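Penicillin-binding protein 2B (Streptococcus pneumoniae, PDB 2WAD) is a peptidoglycan transpeptidase that binds penicillin and forms peptide cross-links between adjacent glycan strands as part of the elongasome that builds the peripheral cell wall. Local coordinates at residues A[529-534]-A[586-591]; A[602-607]-A[634-639]; A[434-439]-A[581-586]. All coordinates share one frame; numbering follows the deposited sequence.

Contact 1 (A[529-534]-A[586-591])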
ATOM      1  N   ALA A 529       8.443 -12.321   3.447  1.00 30.84           N
ATOM      2  CA  ALA A 529       9.450 -12.114   2.409  1.00 32.35           C
ATOM      3  C   ALA A 529      10.673 -11.325   2.881  1.00 30.50           C
ATOM      4  O   ALA A 529      11.795 -11.630   2.492  1.00 31.98           O
ATOM      5  CB  ALA A 529       8.867 -11.474   1.154  1.00 28.69           C
ATOM      6  N   GLN A 530      10.465 -10.268   3.660  1.00 32.00           N
ATOM      7  CA  GLN A 530      11.590  -9.428   4.095  1.00 31.72           C
ATOM      8  C   GLN A 530      12.476 -10.279   5.002  1.00 29.75           C
ATOM      9  O   GLN A 530      13.684 -10.120   5.017  1.00 30.72           O
ATOM     10  CB  GLN A 530      11.109  -8.216   4.914  1.00 31.80           C
ATOM     11  CG  GLN A 530      12.245  -7.251   5.363  1.00 28.81           C
ATOM     12  CD  GLN A 530      11.675  -5.999   6.015  1.00 28.51           C
ATOM     13  OE1 GLN A 530      10.851  -6.090   6.936  1.00 29.92           O
ATOM     14  NE2 GLN A 530      12.029  -4.828   5.488  1.00 28.45           N
ATOM     15  N   TYR A 531      11.864 -11.184   5.756  1.00 28.03           N
ATOM     16  CA  TYR A 531      12.627 -12.032   6.674  1.00 32.79           C
ATOM     17  C   TYR A 531      13.590 -12.930   5.889  1.00 33.60           C
ATOM     18  O   TYR A 531      14.810 -12.921   6.120  1.00 33.35           O
ATOM     19  CB  TYR A 531      11.663 -12.805   7.592  1.00 30.36           C
ATOM     20  CG  TYR A 531      12.124 -14.166   8.092  1.00 36.44           C
ATOM     21  CD1 TYR A 531      13.266 -14.283   8.879  1.00 35.86           C
ATOM     22  CD2 TYR A 531      11.381 -15.321   7.844  1.00 39.38           C
ATOM     23  CE1 TYR A 531      13.687 -15.492   9.375  1.00 34.78           C
ATOM     24  CE2 TYR A 531      11.791 -16.560   8.343  1.00 32.96           C
ATOM     25  CZ  TYR A 531      12.945 -16.627   9.115  1.00 38.88           C
ATOM     26  OH  TYR A 531      13.401 -17.828   9.621  1.00 35.76           O
ATOM     27  N   VAL A 532      13.078 -13.671   4.909  1.00 33.76           N
ATOM     28  CA  VAL A 532      13.996 -14.524   4.145  1.00 32.46           C
ATOM     29  C   VAL A 532      14.970 -13.694   3.298  1.00 35.12           C
ATOM     30  O   VAL A 532      16.122 -14.129   3.101  1.00 34.92           O
ATOM     31  CB  VAL A 532      13.300 -15.614   3.295  1.00 33.07           C
ATOM     32  CG1 VAL A 532      12.388 -14.967   2.216  1.00 27.54           C
ATOM     33  CG2 VAL A 532      14.367 -16.476   2.620  1.00 26.86           C
ATOM     34  N   ALA A 533      14.547 -12.511   2.836  1.00 33.47           N
ATOM     35  CA  ALA A 533      15.447 -11.630   2.054  1.00 32.44           C
ATOM     36  C   ALA A 533      16.605 -11.113   2.903  1.00 34.20           C
ATOM     37  O   ALA A 533      17.727 -10.954   2.403  1.00 34.42           O
ATOM     38  CB  ALA A 533      14.701 -10.440   1.435  1.00 31.55           C
ATOM     39  N   THR A 534      16.324 -10.874   4.185  1.00 33.98           N
ATOM     40  CA  THR A 534      17.330 -10.437   5.159  1.00 33.05           C
ATOM     41  C   THR A 534      18.408 -11.501   5.363  1.00 34.41           C
ATOM     42  O   THR A 534      19.613 -11.217   5.371  1.00 36.20           O
ATOM     43  CB  THR A 534      16.656 -10.072   6.520  1.00 33.09           C
ATOM     44  OG1 THR A 534      15.750  -8.973   6.331  1.00 29.43           O
ATOM     45  CG2 THR A 534      17.692  -9.696   7.573  1.00 34.32           C
ATOM     46  N   GLN A 586      23.673 -22.740   5.757  1.00 44.28           N
ATOM     47  CA  GLN A 586      23.918 -24.175   5.559  1.00 46.11           C
ATOM     48  C   GLN A 586      22.647 -24.954   5.902  1.00 44.94           C
ATOM     49  O   GLN A 586      22.307 -25.917   5.219  1.00 47.33           O
ATOM     50  CB  GLN A 586      25.121 -24.662   6.394  1.00 44.23           C
ATOM     51  CG  GLN A 586      25.559 -26.116   6.187  1.00 50.08           C
ATOM     52  CD  GLN A 586      26.120 -26.414   4.789  1.00 54.29           C
ATOM     53  OE1 GLN A 586      26.665 -25.535   4.122  1.00 55.16           O
ATOM     54  NE2 GLN A 586      25.993 -27.661   4.347  1.00 54.77           N
ATOM     55  N   GLY A 587      21.926 -24.535   6.937  1.00 40.85           N
ATOM     56  CA  GLY A 587      20.656 -25.177   7.242  1.00 41.29           C
ATOM     57  C   GLY A 587      19.626 -25.053   6.129  1.00 39.30           C
ATOM     58  O   GLY A 587      18.991 -26.033   5.749  1.00 38.67           O
ATOM     59  N   PHE A 588      19.437 -23.843   5.611  1.00 36.21           N
ATOM     60  CA  PHE A 588      18.496 -23.619   4.501  1.00 36.84           C
ATOM     61  C   PHE A 588      18.941 -24.372   3.247  1.00 37.03           C
ATOM     62  O   PHE A 588      18.129 -24.747   2.392  1.00 39.34           O
ATOM     63  CB  PHE A 588      18.319 -22.125   4.171  1.00 33.96           C
ATOM     64  CG  PHE A 588      17.335 -21.401   5.056  1.00 38.18           C
ATOM     65  CD1 PHE A 588      17.220 -21.706   6.406  1.00 40.15           C
ATOM     66  CD2 PHE A 588      16.514 -20.404   4.537  1.00 42.81           C
ATOM     67  CE1 PHE A 588      16.324 -21.028   7.239  1.00 35.23           C
ATOM     68  CE2 PHE A 588      15.595 -19.733   5.366  1.00 36.59           C
ATOM     69  CZ  PHE A 588      15.512 -20.056   6.716  1.00 34.95           C
ATOM     70  N   TYR A 589      20.241 -24.578   3.115  1.00 35.45           N
ATOM     71  CA  TYR A 589      20.741 -25.275   1.936  1.00 39.48           C
ATOM     72  C   TYR A 589      20.456 -26.774   2.026  1.00 39.43           C
ATOM     73  O   TYR A 589      20.047 -27.388   1.047  1.00 41.14           O
ATOM     74  CB  TYR A 589      22.243 -25.041   1.744  1.00 39.35           C
ATOM     75  CG  TYR A 589      22.819 -25.851   0.592  1.00 40.97           C
ATOM     76  CD1 TYR A 589      22.778 -25.377  -0.722  1.00 36.96           C
ATOM     77  CD2 TYR A 589      23.387 -27.104   0.817  1.00 45.31           C
ATOM     78  CE1 TYR A 589      23.284 -26.116  -1.765  1.00 39.79           C
ATOM     79  CE2 TYR A 589      23.907 -27.850  -0.225  1.00 42.52           C
ATOM     80  CZ  TYR A 589      23.857 -27.339  -1.509  1.00 45.43           C
ATOM     81  OH  TYR A 589      24.359 -28.045  -2.567  1.00 53.05           O
ATOM     82  N   GLN A 590      20.652 -27.349   3.211  1.00 39.84           N
ATOM     83  CA  GLN A 590      20.372 -28.756   3.475  1.00 35.33           C
ATOM     84  C   GLN A 590      18.875 -29.101   3.525  1.00 36.69           C
ATOM     85  O   GLN A 590      18.493 -30.249   3.315  1.00 36.04           O
ATOM     86  CB  GLN A 590      21.113 -29.204   4.751  1.00 35.86           C
ATOM     87  CG  GLN A 590      22.666 -29.228   4.606  1.00 39.05           C
ATOM     88  CD  GLN A 590      23.423 -29.892   5.769  1.00 41.42           C
ATOM     89  OE1 GLN A 590      22.867 -30.652   6.572  1.00 42.45           O
ATOM     90  NE2 GLN A 590      24.709 -29.577   5.871  1.00 37.32           N
ATOM     91  N   VAL A 591      18.025 -28.126   3.825  1.00 35.38           N
ATOM     92  CA  VAL A 591      16.581 -28.317   3.769  1.00 34.02           C
ATOM     93  C   VAL A 591      16.222 -28.767   2.351  1.00 35.98           C
ATOM     94  O   VAL A 591      15.288 -29.553   2.160  1.00 35.21           O
ATOM     95  CB  VAL A 591      15.839 -26.976   4.040  1.00 35.86           C
ATOM     96  CG1 VAL A 591      14.399 -27.023   3.538  1.00 26.64           C
ATOM     97  CG2 VAL A 591      15.880 -26.622   5.526  1.00 36.52           C
TER

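Contact 2 (A[602-607]-A[634-639]). Unlike the reference sequence in segment 602-607: D606 (reference Asn).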
ATOM      1  N   ARG A 602      13.332 -31.285  -0.081  1.00 36.07           N
ATOM      2  CA  ARG A 602      13.798 -31.671  -1.415  1.00 38.11           C
ATOM      3  C   ARG A 602      12.855 -31.239  -2.545  1.00 37.52           C
ATOM      4  O   ARG A 602      13.284 -31.072  -3.694  1.00 37.72           O
ATOM      5  CB  ARG A 602      14.111 -33.185  -1.479  1.00 41.12           C
ATOM      6  CG  ARG A 602      15.385 -33.572  -0.702  1.00 41.63           C
ATOM      7  CD  ARG A 602      15.636 -35.081  -0.752  1.00 58.39           C
ATOM      8  NE  ARG A 602      14.592 -35.805  -0.033  1.00 63.72           N
ATOM      9  CZ  ARG A 602      14.785 -36.472   1.103  1.00 65.18           C
ATOM     10  NH1 ARG A 602      15.989 -36.542   1.658  1.00 64.27           N
ATOM     11  NH2 ARG A 602      13.765 -37.077   1.695  1.00 64.75           N
ATOM     12  N   ALA A 603      11.574 -31.018  -2.250  1.00 36.89           N
ATOM     13  CA  ALA A 603      10.696 -30.481  -3.300  1.00 39.77           C
ATOM     14  C   ALA A 603      11.160 -29.153  -3.915  1.00 39.82           C
ATOM     15  O   ALA A 603      10.847 -28.884  -5.089  1.00 41.63           O
ATOM     16  CB  ALA A 603       9.225 -30.403  -2.847  1.00 38.97           C
ATOM     17  N   PHE A 604      11.895 -28.352  -3.137  1.00 37.00           N
ATOM     18  CA  PHE A 604      12.517 -27.100  -3.614  1.00 38.44           C
ATOM     19  C   PHE A 604      13.445 -27.326  -4.820  1.00 39.02           C
ATOM     20  O   PHE A 604      13.507 -26.480  -5.703  1.00 36.58           O
ATOM     21  CB  PHE A 604      13.386 -26.411  -2.538  1.00 37.50           C
ATOM     22  CG  PHE A 604      12.623 -25.618  -1.507  1.00 34.43           C
ATOM     23  CD1 PHE A 604      11.769 -24.599  -1.889  1.00 34.05           C
ATOM     24  CD2 PHE A 604      12.802 -25.874  -0.149  1.00 37.16           C
ATOM     25  CE1 PHE A 604      11.067 -23.845  -0.954  1.00 30.09           C
ATOM     26  CE2 PHE A 604      12.113 -25.114   0.817  1.00 40.48           C
ATOM     27  CZ  PHE A 604      11.236 -24.099   0.411  1.00 33.57           C
ATOM     28  N   SER A 605      14.212 -28.414  -4.807  1.00 39.58           N
ATOM     29  CA  SER A 605      15.245 -28.654  -5.826  1.00 42.17           C
ATOM     30  C   SER A 605      14.728 -29.449  -7.019  1.00 42.82           C
ATOM     31  O   SER A 605      15.398 -29.502  -8.045  1.00 43.33           O
ATOM     32  CB  SER A 605      16.420 -29.441  -5.246  1.00 41.86           C
ATOM     33  OG  SER A 605      16.844 -28.905  -4.013  1.00 42.62           O
ATOM     34  N   ASP A 606      13.548 -30.049  -6.884  1.00 43.94           N
ATOM     35  CA  ASP A 606      13.002 -30.959  -7.899  1.00 43.87           C
ATOM     36  C   ASP A 606      12.539 -30.213  -9.152  1.00 43.67           C
ATOM     37  O   ASP A 606      11.418 -29.697  -9.203  1.00 43.64           O
ATOM     38  CB  ASP A 606      11.855 -31.783  -7.303  1.00 43.38           C
ATOM     39  CG  ASP A 606      11.283 -32.810  -8.276  1.00 50.43           C
ATOM     40  OD1 ASP A 606      11.772 -32.922  -9.426  1.00 51.80           O
ATOM     41  OD2 ASP A 606      10.329 -33.519  -7.877  1.00 48.04           O
ATOM     42  N   GLY A 607      13.402 -30.164 -10.161  1.00 43.17           N
ATOM     43  CA  GLY A 607      13.147 -29.350 -11.347  1.00 45.73           C
ATOM     44  C   GLY A 607      13.604 -27.901 -11.204  1.00 46.19           C
ATOM     45  O   GLY A 607      13.257 -27.052 -12.022  1.00 45.88           O
ATOM     46  N   ALA A 634       6.183 -21.428   2.998  1.00 32.69           N
ATOM     47  CA  ALA A 634       7.559 -21.721   2.583  1.00 32.77           C
ATOM     48  C   ALA A 634       8.271 -20.398   2.313  1.00 32.73           C
ATOM     49  O   ALA A 634       7.652 -19.460   1.844  1.00 30.93           O
ATOM     50  CB  ALA A 634       7.566 -22.590   1.304  1.00 29.17           C
ATOM     51  N   VAL A 635       9.567 -20.334   2.606  1.00 33.36           N
ATOM     52  CA  VAL A 635      10.412 -19.210   2.204  1.00 33.22           C
ATOM     53  C   VAL A 635      11.641 -19.783   1.482  1.00 34.70           C
ATOM     54  O   VAL A 635      12.066 -20.890   1.781  1.00 35.13           O
ATOM     55  CB  VAL A 635      10.846 -18.343   3.433  1.00 35.49           C
ATOM     56  CG1 VAL A 635       9.645 -17.720   4.117  1.00 25.06           C
ATOM     57  CG2 VAL A 635      11.632 -19.162   4.455  1.00 32.18           C
ATOM     58  N   ALA A 636      12.207 -19.049   0.529  1.00 33.08           N
ATOM     59  CA  ALA A 636      13.336 -19.537  -0.260  1.00 34.20           C
ATOM     60  C   ALA A 636      14.117 -18.366  -0.845  1.00 31.16           C
ATOM     61  O   ALA A 636      13.563 -17.286  -1.036  1.00 31.31           O
ATOM     62  CB  ALA A 636      12.822 -20.436  -1.418  1.00 34.33           C
ATOM     63  N   TYR A 637      15.385 -18.586  -1.178  1.00 32.57           N
ATOM     64  CA  TYR A 637      16.126 -17.652  -2.032  1.00 30.88           C
ATOM     65  C   TYR A 637      17.034 -18.394  -3.013  1.00 33.11           C
ATOM     66  O   TYR A 637      17.243 -19.603  -2.878  1.00 33.85           O
ATOM     67  CB  TYR A 637      16.939 -16.658  -1.200  1.00 32.22           C
ATOM     68  CG  TYR A 637      17.943 -17.302  -0.266  1.00 33.57           C
ATOM     69  CD1 TYR A 637      19.201 -17.700  -0.710  1.00 33.70           C
ATOM     70  CD2 TYR A 637      17.613 -17.549   1.068  1.00 40.53           C
ATOM     71  CE1 TYR A 637      20.116 -18.315   0.166  1.00 32.18           C
ATOM     72  CE2 TYR A 637      18.521 -18.126   1.946  1.00 41.39           C
ATOM     73  CZ  TYR A 637      19.762 -18.525   1.484  1.00 41.12           C
ATOM     74  OH  TYR A 637      20.633 -19.127   2.376  1.00 42.44           O
ATOM     75  N   ALA A 638      17.567 -17.667  -3.993  1.00 32.94           N
ATOM     76  CA  ALA A 638      18.335 -18.251  -5.091  1.00 37.10           C
ATOM     77  C   ALA A 638      18.930 -17.147  -5.959  1.00 37.25           C
ATOM     78  O   ALA A 638      18.396 -16.045  -6.038  1.00 34.94           O
ATOM     79  CB  ALA A 638      17.435 -19.160  -5.968  1.00 37.08           C
ATOM     80  N   PRO A 639      20.037 -17.447  -6.646  1.00 39.74           N
ATOM     81  CA  PRO A 639      20.720 -18.714  -6.438  1.00 38.44           C
ATOM     82  C   PRO A 639      21.461 -18.771  -5.106  1.00 41.05           C
ATOM     83  O   PRO A 639      21.856 -17.740  -4.554  1.00 42.78           O
ATOM     84  CB  PRO A 639      21.695 -18.807  -7.617  1.00 39.12           C
ATOM     85  CG  PRO A 639      21.556 -17.562  -8.413  1.00 36.86           C
ATOM     86  CD  PRO A 639      20.365 -16.796  -7.928  1.00 37.57           C
TER

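Contact 3 (A[434-439]-A[581-586]). Unlike the reference sequence in segment 434-439: E438 (reference Gln). Unlike the reference sequence in segment 581-586: A582 (reference Ser).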
ATOM      1  N   ILE A 434      21.316 -33.486  17.621  1.00 41.36           N
ATOM      2  CA  ILE A 434      20.972 -32.632  16.489  1.00 41.48           C
ATOM      3  C   ILE A 434      21.707 -31.282  16.603  1.00 41.84           C
ATOM      4  O   ILE A 434      21.675 -30.628  17.644  1.00 40.37           O
ATOM      5  CB  ILE A 434      19.417 -32.485  16.383  1.00 42.50           C
ATOM      6  CG1 ILE A 434      19.014 -31.963  15.015  1.00 47.70           C
ATOM      7  CG2 ILE A 434      18.823 -31.578  17.465  1.00 38.13           C
ATOM      8  CD1 ILE A 434      17.501 -31.984  14.779  1.00 49.79           C
ATOM      9  N   THR A 435      22.409 -30.890  15.544  1.00 42.47           N
ATOM     10  CA  THR A 435      23.048 -29.582  15.436  1.00 39.43           C
ATOM     11  C   THR A 435      22.073 -28.502  14.967  1.00 40.32           C
ATOM     12  O   THR A 435      20.902 -28.762  14.684  1.00 41.16           O
ATOM     13  CB  THR A 435      24.209 -29.598  14.419  1.00 42.84           C
ATOM     14  OG1 THR A 435      23.702 -29.843  13.095  1.00 36.82           O
ATOM     15  CG2 THR A 435      25.298 -30.628  14.794  1.00 40.65           C
ATOM     16  N   ALA A 436      22.556 -27.267  14.880  1.00 41.35           N
ATOM     17  CA  ALA A 436      21.667 -26.159  14.528  1.00 41.04           C
ATOM     18  C   ALA A 436      21.268 -26.288  13.049  1.00 39.24           C
ATOM     19  O   ALA A 436      20.108 -26.080  12.682  1.00 39.26           O
ATOM     20  CB  ALA A 436      22.334 -24.827  14.829  1.00 40.25           C
ATOM     21  N   VAL A 437      22.229 -26.694  12.229  1.00 38.11           N
ATOM     22  CA  VAL A 437      22.021 -26.930  10.797  1.00 39.23           C
ATOM     23  C   VAL A 437      20.939 -27.995  10.590  1.00 40.41           C
ATOM     24  O   VAL A 437      20.051 -27.808   9.767  1.00 37.94           O
ATOM     25  CB  VAL A 437      23.329 -27.386  10.131  1.00 40.40           C
ATOM     26  CG1 VAL A 437      23.108 -27.770   8.658  1.00 37.97           C
ATOM     27  CG2 VAL A 437      24.444 -26.327  10.267  1.00 38.22           C
ATOM     28  N   GLU A 438      21.000 -29.072  11.381  1.00 39.16           N
ATOM     29  CA  GLU A 438      20.119 -30.225  11.257  1.00 38.96           C
ATOM     30  C   GLU A 438      18.751 -29.917  11.831  1.00 40.17           C
ATOM     31  O   GLU A 438      17.735 -30.389  11.304  1.00 37.31           O
ATOM     32  CB  GLU A 438      20.701 -31.460  11.987  1.00 40.42           C
ATOM     33  CG  GLU A 438      21.859 -32.189  11.254  1.00 43.13           C
ATOM     34  CD  GLU A 438      22.706 -33.055  12.211  1.00 46.31           C
ATOM     35  OE1 GLU A 438      22.385 -33.125  13.414  1.00 42.70           O
ATOM     36  OE2 GLU A 438      23.703 -33.663  11.777  1.00 45.47           O
ATOM     37  N   ALA A 439      18.738 -29.148  12.923  1.00 38.58           N
ATOM     38  CA  ALA A 439      17.496 -28.574  13.413  1.00 38.73           C
ATOM     39  C   ALA A 439      16.706 -27.852  12.326  1.00 35.12           C
ATOM     40  O   ALA A 439      15.489 -27.970  12.241  1.00 36.40           O
ATOM     41  CB  ALA A 439      17.735 -27.645  14.610  1.00 38.93           C
ATOM     42  N   MET A 581      25.494 -16.566  10.806  1.00 39.69           N
ATOM     43  CA  MET A 581      24.729 -16.441   9.583  1.00 41.07           C
ATOM     44  C   MET A 581      25.085 -17.541   8.567  1.00 42.71           C
ATOM     45  O   MET A 581      24.243 -17.975   7.776  1.00 39.60           O
ATOM     46  CB  MET A 581      24.934 -15.057   8.968  1.00 41.73           C
ATOM     47  CG  MET A 581      24.129 -14.786   7.678  1.00 37.85           C
ATOM     48  SD  MET A 581      22.353 -14.923   7.961  1.00 44.40           S
ATOM     49  CE  MET A 581      21.944 -13.402   8.844  1.00 41.77           C
ATOM     50  N   ALA A 582      26.342 -17.977   8.580  1.00 43.17           N
ATOM     51  CA  ALA A 582      26.785 -19.035   7.680  1.00 42.35           C
ATOM     52  C   ALA A 582      26.144 -20.364   8.102  1.00 40.97           C
ATOM     53  O   ALA A 582      25.820 -21.200   7.269  1.00 41.40           O
ATOM     54  CB  ALA A 582      28.321 -19.114   7.649  1.00 40.81           C
ATOM     55  N   ILE A 583      25.900 -20.532   9.399  1.00 42.57           N
ATOM     56  CA  ILE A 583      25.178 -21.696   9.877  1.00 38.47           C
ATOM     57  C   ILE A 583      23.726 -21.679   9.397  1.00 39.38           C
ATOM     58  O   ILE A 583      23.227 -22.689   8.932  1.00 41.06           O
ATOM     59  CB  ILE A 583      25.310 -21.851  11.387  1.00 39.80           C
ATOM     60  CG1 ILE A 583      26.751 -22.256  11.701  1.00 38.57           C
ATOM     61  CG2 ILE A 583      24.376 -22.947  11.925  1.00 37.01           C
ATOM     62  CD1 ILE A 583      27.254 -21.774  13.072  1.00 40.41           C
ATOM     63  N   LEU A 584      23.049 -20.535   9.459  1.00 39.85           N
ATOM     64  CA  LEU A 584      21.689 -20.464   8.933  1.00 40.48           C
ATOM     65  C   LEU A 584      21.659 -20.819   7.446  1.00 40.92           C
ATOM     66  O   LEU A 584      20.789 -21.567   7.034  1.00 38.73           O
ATOM     67  CB  LEU A 584      21.070 -19.081   9.141  1.00 38.51           C
ATOM     68  CG  LEU A 584      20.972 -18.562  10.584  1.00 42.92           C
ATOM     69  CD1 LEU A 584      20.276 -17.185  10.607  1.00 30.89           C
ATOM     70  CD2 LEU A 584      20.311 -19.562  11.573  1.00 30.15           C
ATOM     71  N   HIS A 585      22.572 -20.248   6.656  1.00 42.30           N
ATOM     72  CA  HIS A 585      22.718 -20.542   5.227  1.00 43.21           C
ATOM     73  C   HIS A 585      22.941 -22.030   4.903  1.00 44.41           C
ATOM     74  O   HIS A 585      22.449 -22.527   3.890  1.00 44.06           O
ATOM     75  CB  HIS A 585      23.858 -19.701   4.630  1.00 45.48           C
ATOM     76  CG  HIS A 585      23.517 -18.253   4.419  1.00 43.24           C
ATOM     77  ND1 HIS A 585      24.361 -17.376   3.776  1.00 54.68           N
ATOM     78  CD2 HIS A 585      22.420 -17.532   4.748  1.00 50.15           C
ATOM     79  CE1 HIS A 585      23.802 -16.180   3.719  1.00 54.40           C
ATOM     80  NE2 HIS A 585      22.619 -16.248   4.299  1.00 46.13           N
ATOM     81  N   GLN A 586      23.673 -22.740   5.757  1.00 44.28           N
ATOM     82  CA  GLN A 586      23.918 -24.175   5.559  1.00 46.11           C
ATOM     83  C   GLN A 586      22.647 -24.954   5.902  1.00 44.94           C
ATOM     84  O   GLN A 586      22.307 -25.917   5.219  1.00 47.33           O
ATOM     85  CB  GLN A 586      25.121 -24.662   6.394  1.00 44.23           C
ATOM     86  CG  GLN A 586      25.559 -26.116   6.187  1.00 50.08           C
ATOM     87  CD  GLN A 586      26.120 -26.414   4.789  1.00 54.29           C
ATOM     88  OE1 GLN A 586      26.665 -25.535   4.122  1.00 55.16           O
ATOM     89  NE2 GLN A 586      25.993 -27.661   4.347  1.00 54.77           N
TER

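Contact 1 (A[529-534]-A[586-591])
In the helical core of the transpeptidase domain, close to the catalytic centre, Y531 and V532 of helix 525-536 meet F588 of helix 578-593. The backbones stay well apart. The nearest CA atoms, those of V532 and F588, are 10.2 Å from each other, and the gap is spanned by the aromatic side chains of Y531 and F588, with V532 beside them. F588 sets off toward the other helix, and both partners reach the rim of its ring near the ring plane. Y531 OH lies 4.2 Å from F588 CZ. V532 CG2 lies 4.4 Å from F588 CE2. These are loose touches and bury only 84 Å². The hydroxyl of Y531 is held elsewhere, by a hydrogen bond to the backbone O of V387, the residue after S386, the probable acyl-ester serine. V532 and F588 both also pack on V635 and Y637 of strand 634-638, and F588 touches A390 of helix 389-398. Within helix 525-536, T534 turns its hydroxyl back on the previous turn, and T534 OG1 donates to Q530 O at 2.7 Å. T534 N binds the same oxygen from the opposite face of the carbonyl plane, so two bonds grip it. Across the contact there is no hydrogen bond. Between these segments the contact is van der Waals in kind: the polar end of Y531 is satisfied by V387 O, while its oxygen lies at the ring edge of F588.

Contact 2 (A[602-607]-A[634-639])
F604 docks the loop between helix 578-593 and strand 613-616 onto strand 634-638, in the antiparallel sheet of the penicillin-binding transpeptidase fold. Its side chain is the sole one of segment 602-607 to touch the strand. CG stands anti to the carbonyl carbon and beside the backbone N (chi1 -79°), which sends the ring toward the sheet. The ring reaches the strand with its far end, and the strand atoms lie oblique to it. The alanines A634 and A636, two residues apart, turn their methyl groups to the same side of the strand and receive the ring there. V635 lies between them and sends its side chain the other way, toward V532 of helix 525-536. It meets the ring through its backbone instead: V635 O is 3.6 Å from F604 CZ. The small methyls let the phenylalanine come close to the strand. F604 also touches V591 and S592 of helix 578-593, and P663 and A666 of helix 661-676. F604 is thus buried where the loop, two helices and the sheet converge. The loop has further ties of its own, since S605 OG bonds to S592 O and A603 O accepts from R667. The ring end meets two methyls: F604 CE1 to A636 CB at 3.9 Å, and F604 CZ to A634 CB at 4.1 Å.

Contact 3 (A[434-439]-A[581-586])
A436 and V437, in the first turn of helix 436-442, pack on I583 and Q586 of helix 578-593 in the transpeptidase domain. This is a helix-to-helix contact away from the annotated sites. The nearest CA atoms, those of V437 and I583, are 6.2 Å apart, so the backbones come close. V437 has the largest share of the contact and uses both branches. CG1 stands anti to its backbone N (chi1 175°) and CG2 beside it, so the two methyls spread to different partners. V437 CG2 meets I583 CG2 at 3.8 Å, and these two side chains cross at about a right angle. V437 CG1 lies 3.9 Å from Q586 CG, so the aliphatic part of the glutamine does the touching. The methyl of A436 points at the other helix and adds a second contact to I583 CG2, which therefore sits against two residues. The side-chain contacts are apolar, and no hydrogen bond links the segments. I583 and Q586 are three residues apart, so both project from the same flank of their helix. Further out, W397 of helix 389-398 also packs on I583, and Y447 of helix 445-455 on A436. The start of helix 436-442 is fixed by its cap. T435 is the N-cap residue, and its side chain and that of E438 form a capping box. E438 N donates to T435 OG1 at 3.3 Å. N405 OD1 accepts a hydrogen bond from V437 N. E438 differs from the reference sequence, which has Gln here. The return bond of the box runs from T435 N to E438 OE1 at 3.1 Å, nearly straight at 167°, and meets that oxygen from above the carboxylate plane.

All three contacts lie in the transpeptidase domain, on one side of the chain's centre. Helix 578-593 joins contacts 1 and 3, whose segments overlap at Q586, which touches only in contact 3. Their centres are about 10 Å apart, as are those of contacts 1 and 2. The centres of contacts 2 and 3 are about 17 Å apart. Along the chain, contacts 1 and 3 interleave, and both close before contact 2 opens. Strand 634-638 ties contact 2 to contact 1: V532 CB packs on V635 CB at 3.7 Å. Helix 578-593 thus runs from helix 436-442 to strands 613-616 and 634-638, and F588 also touches helix 389-398, just after S386, the probable acyl-ester serine.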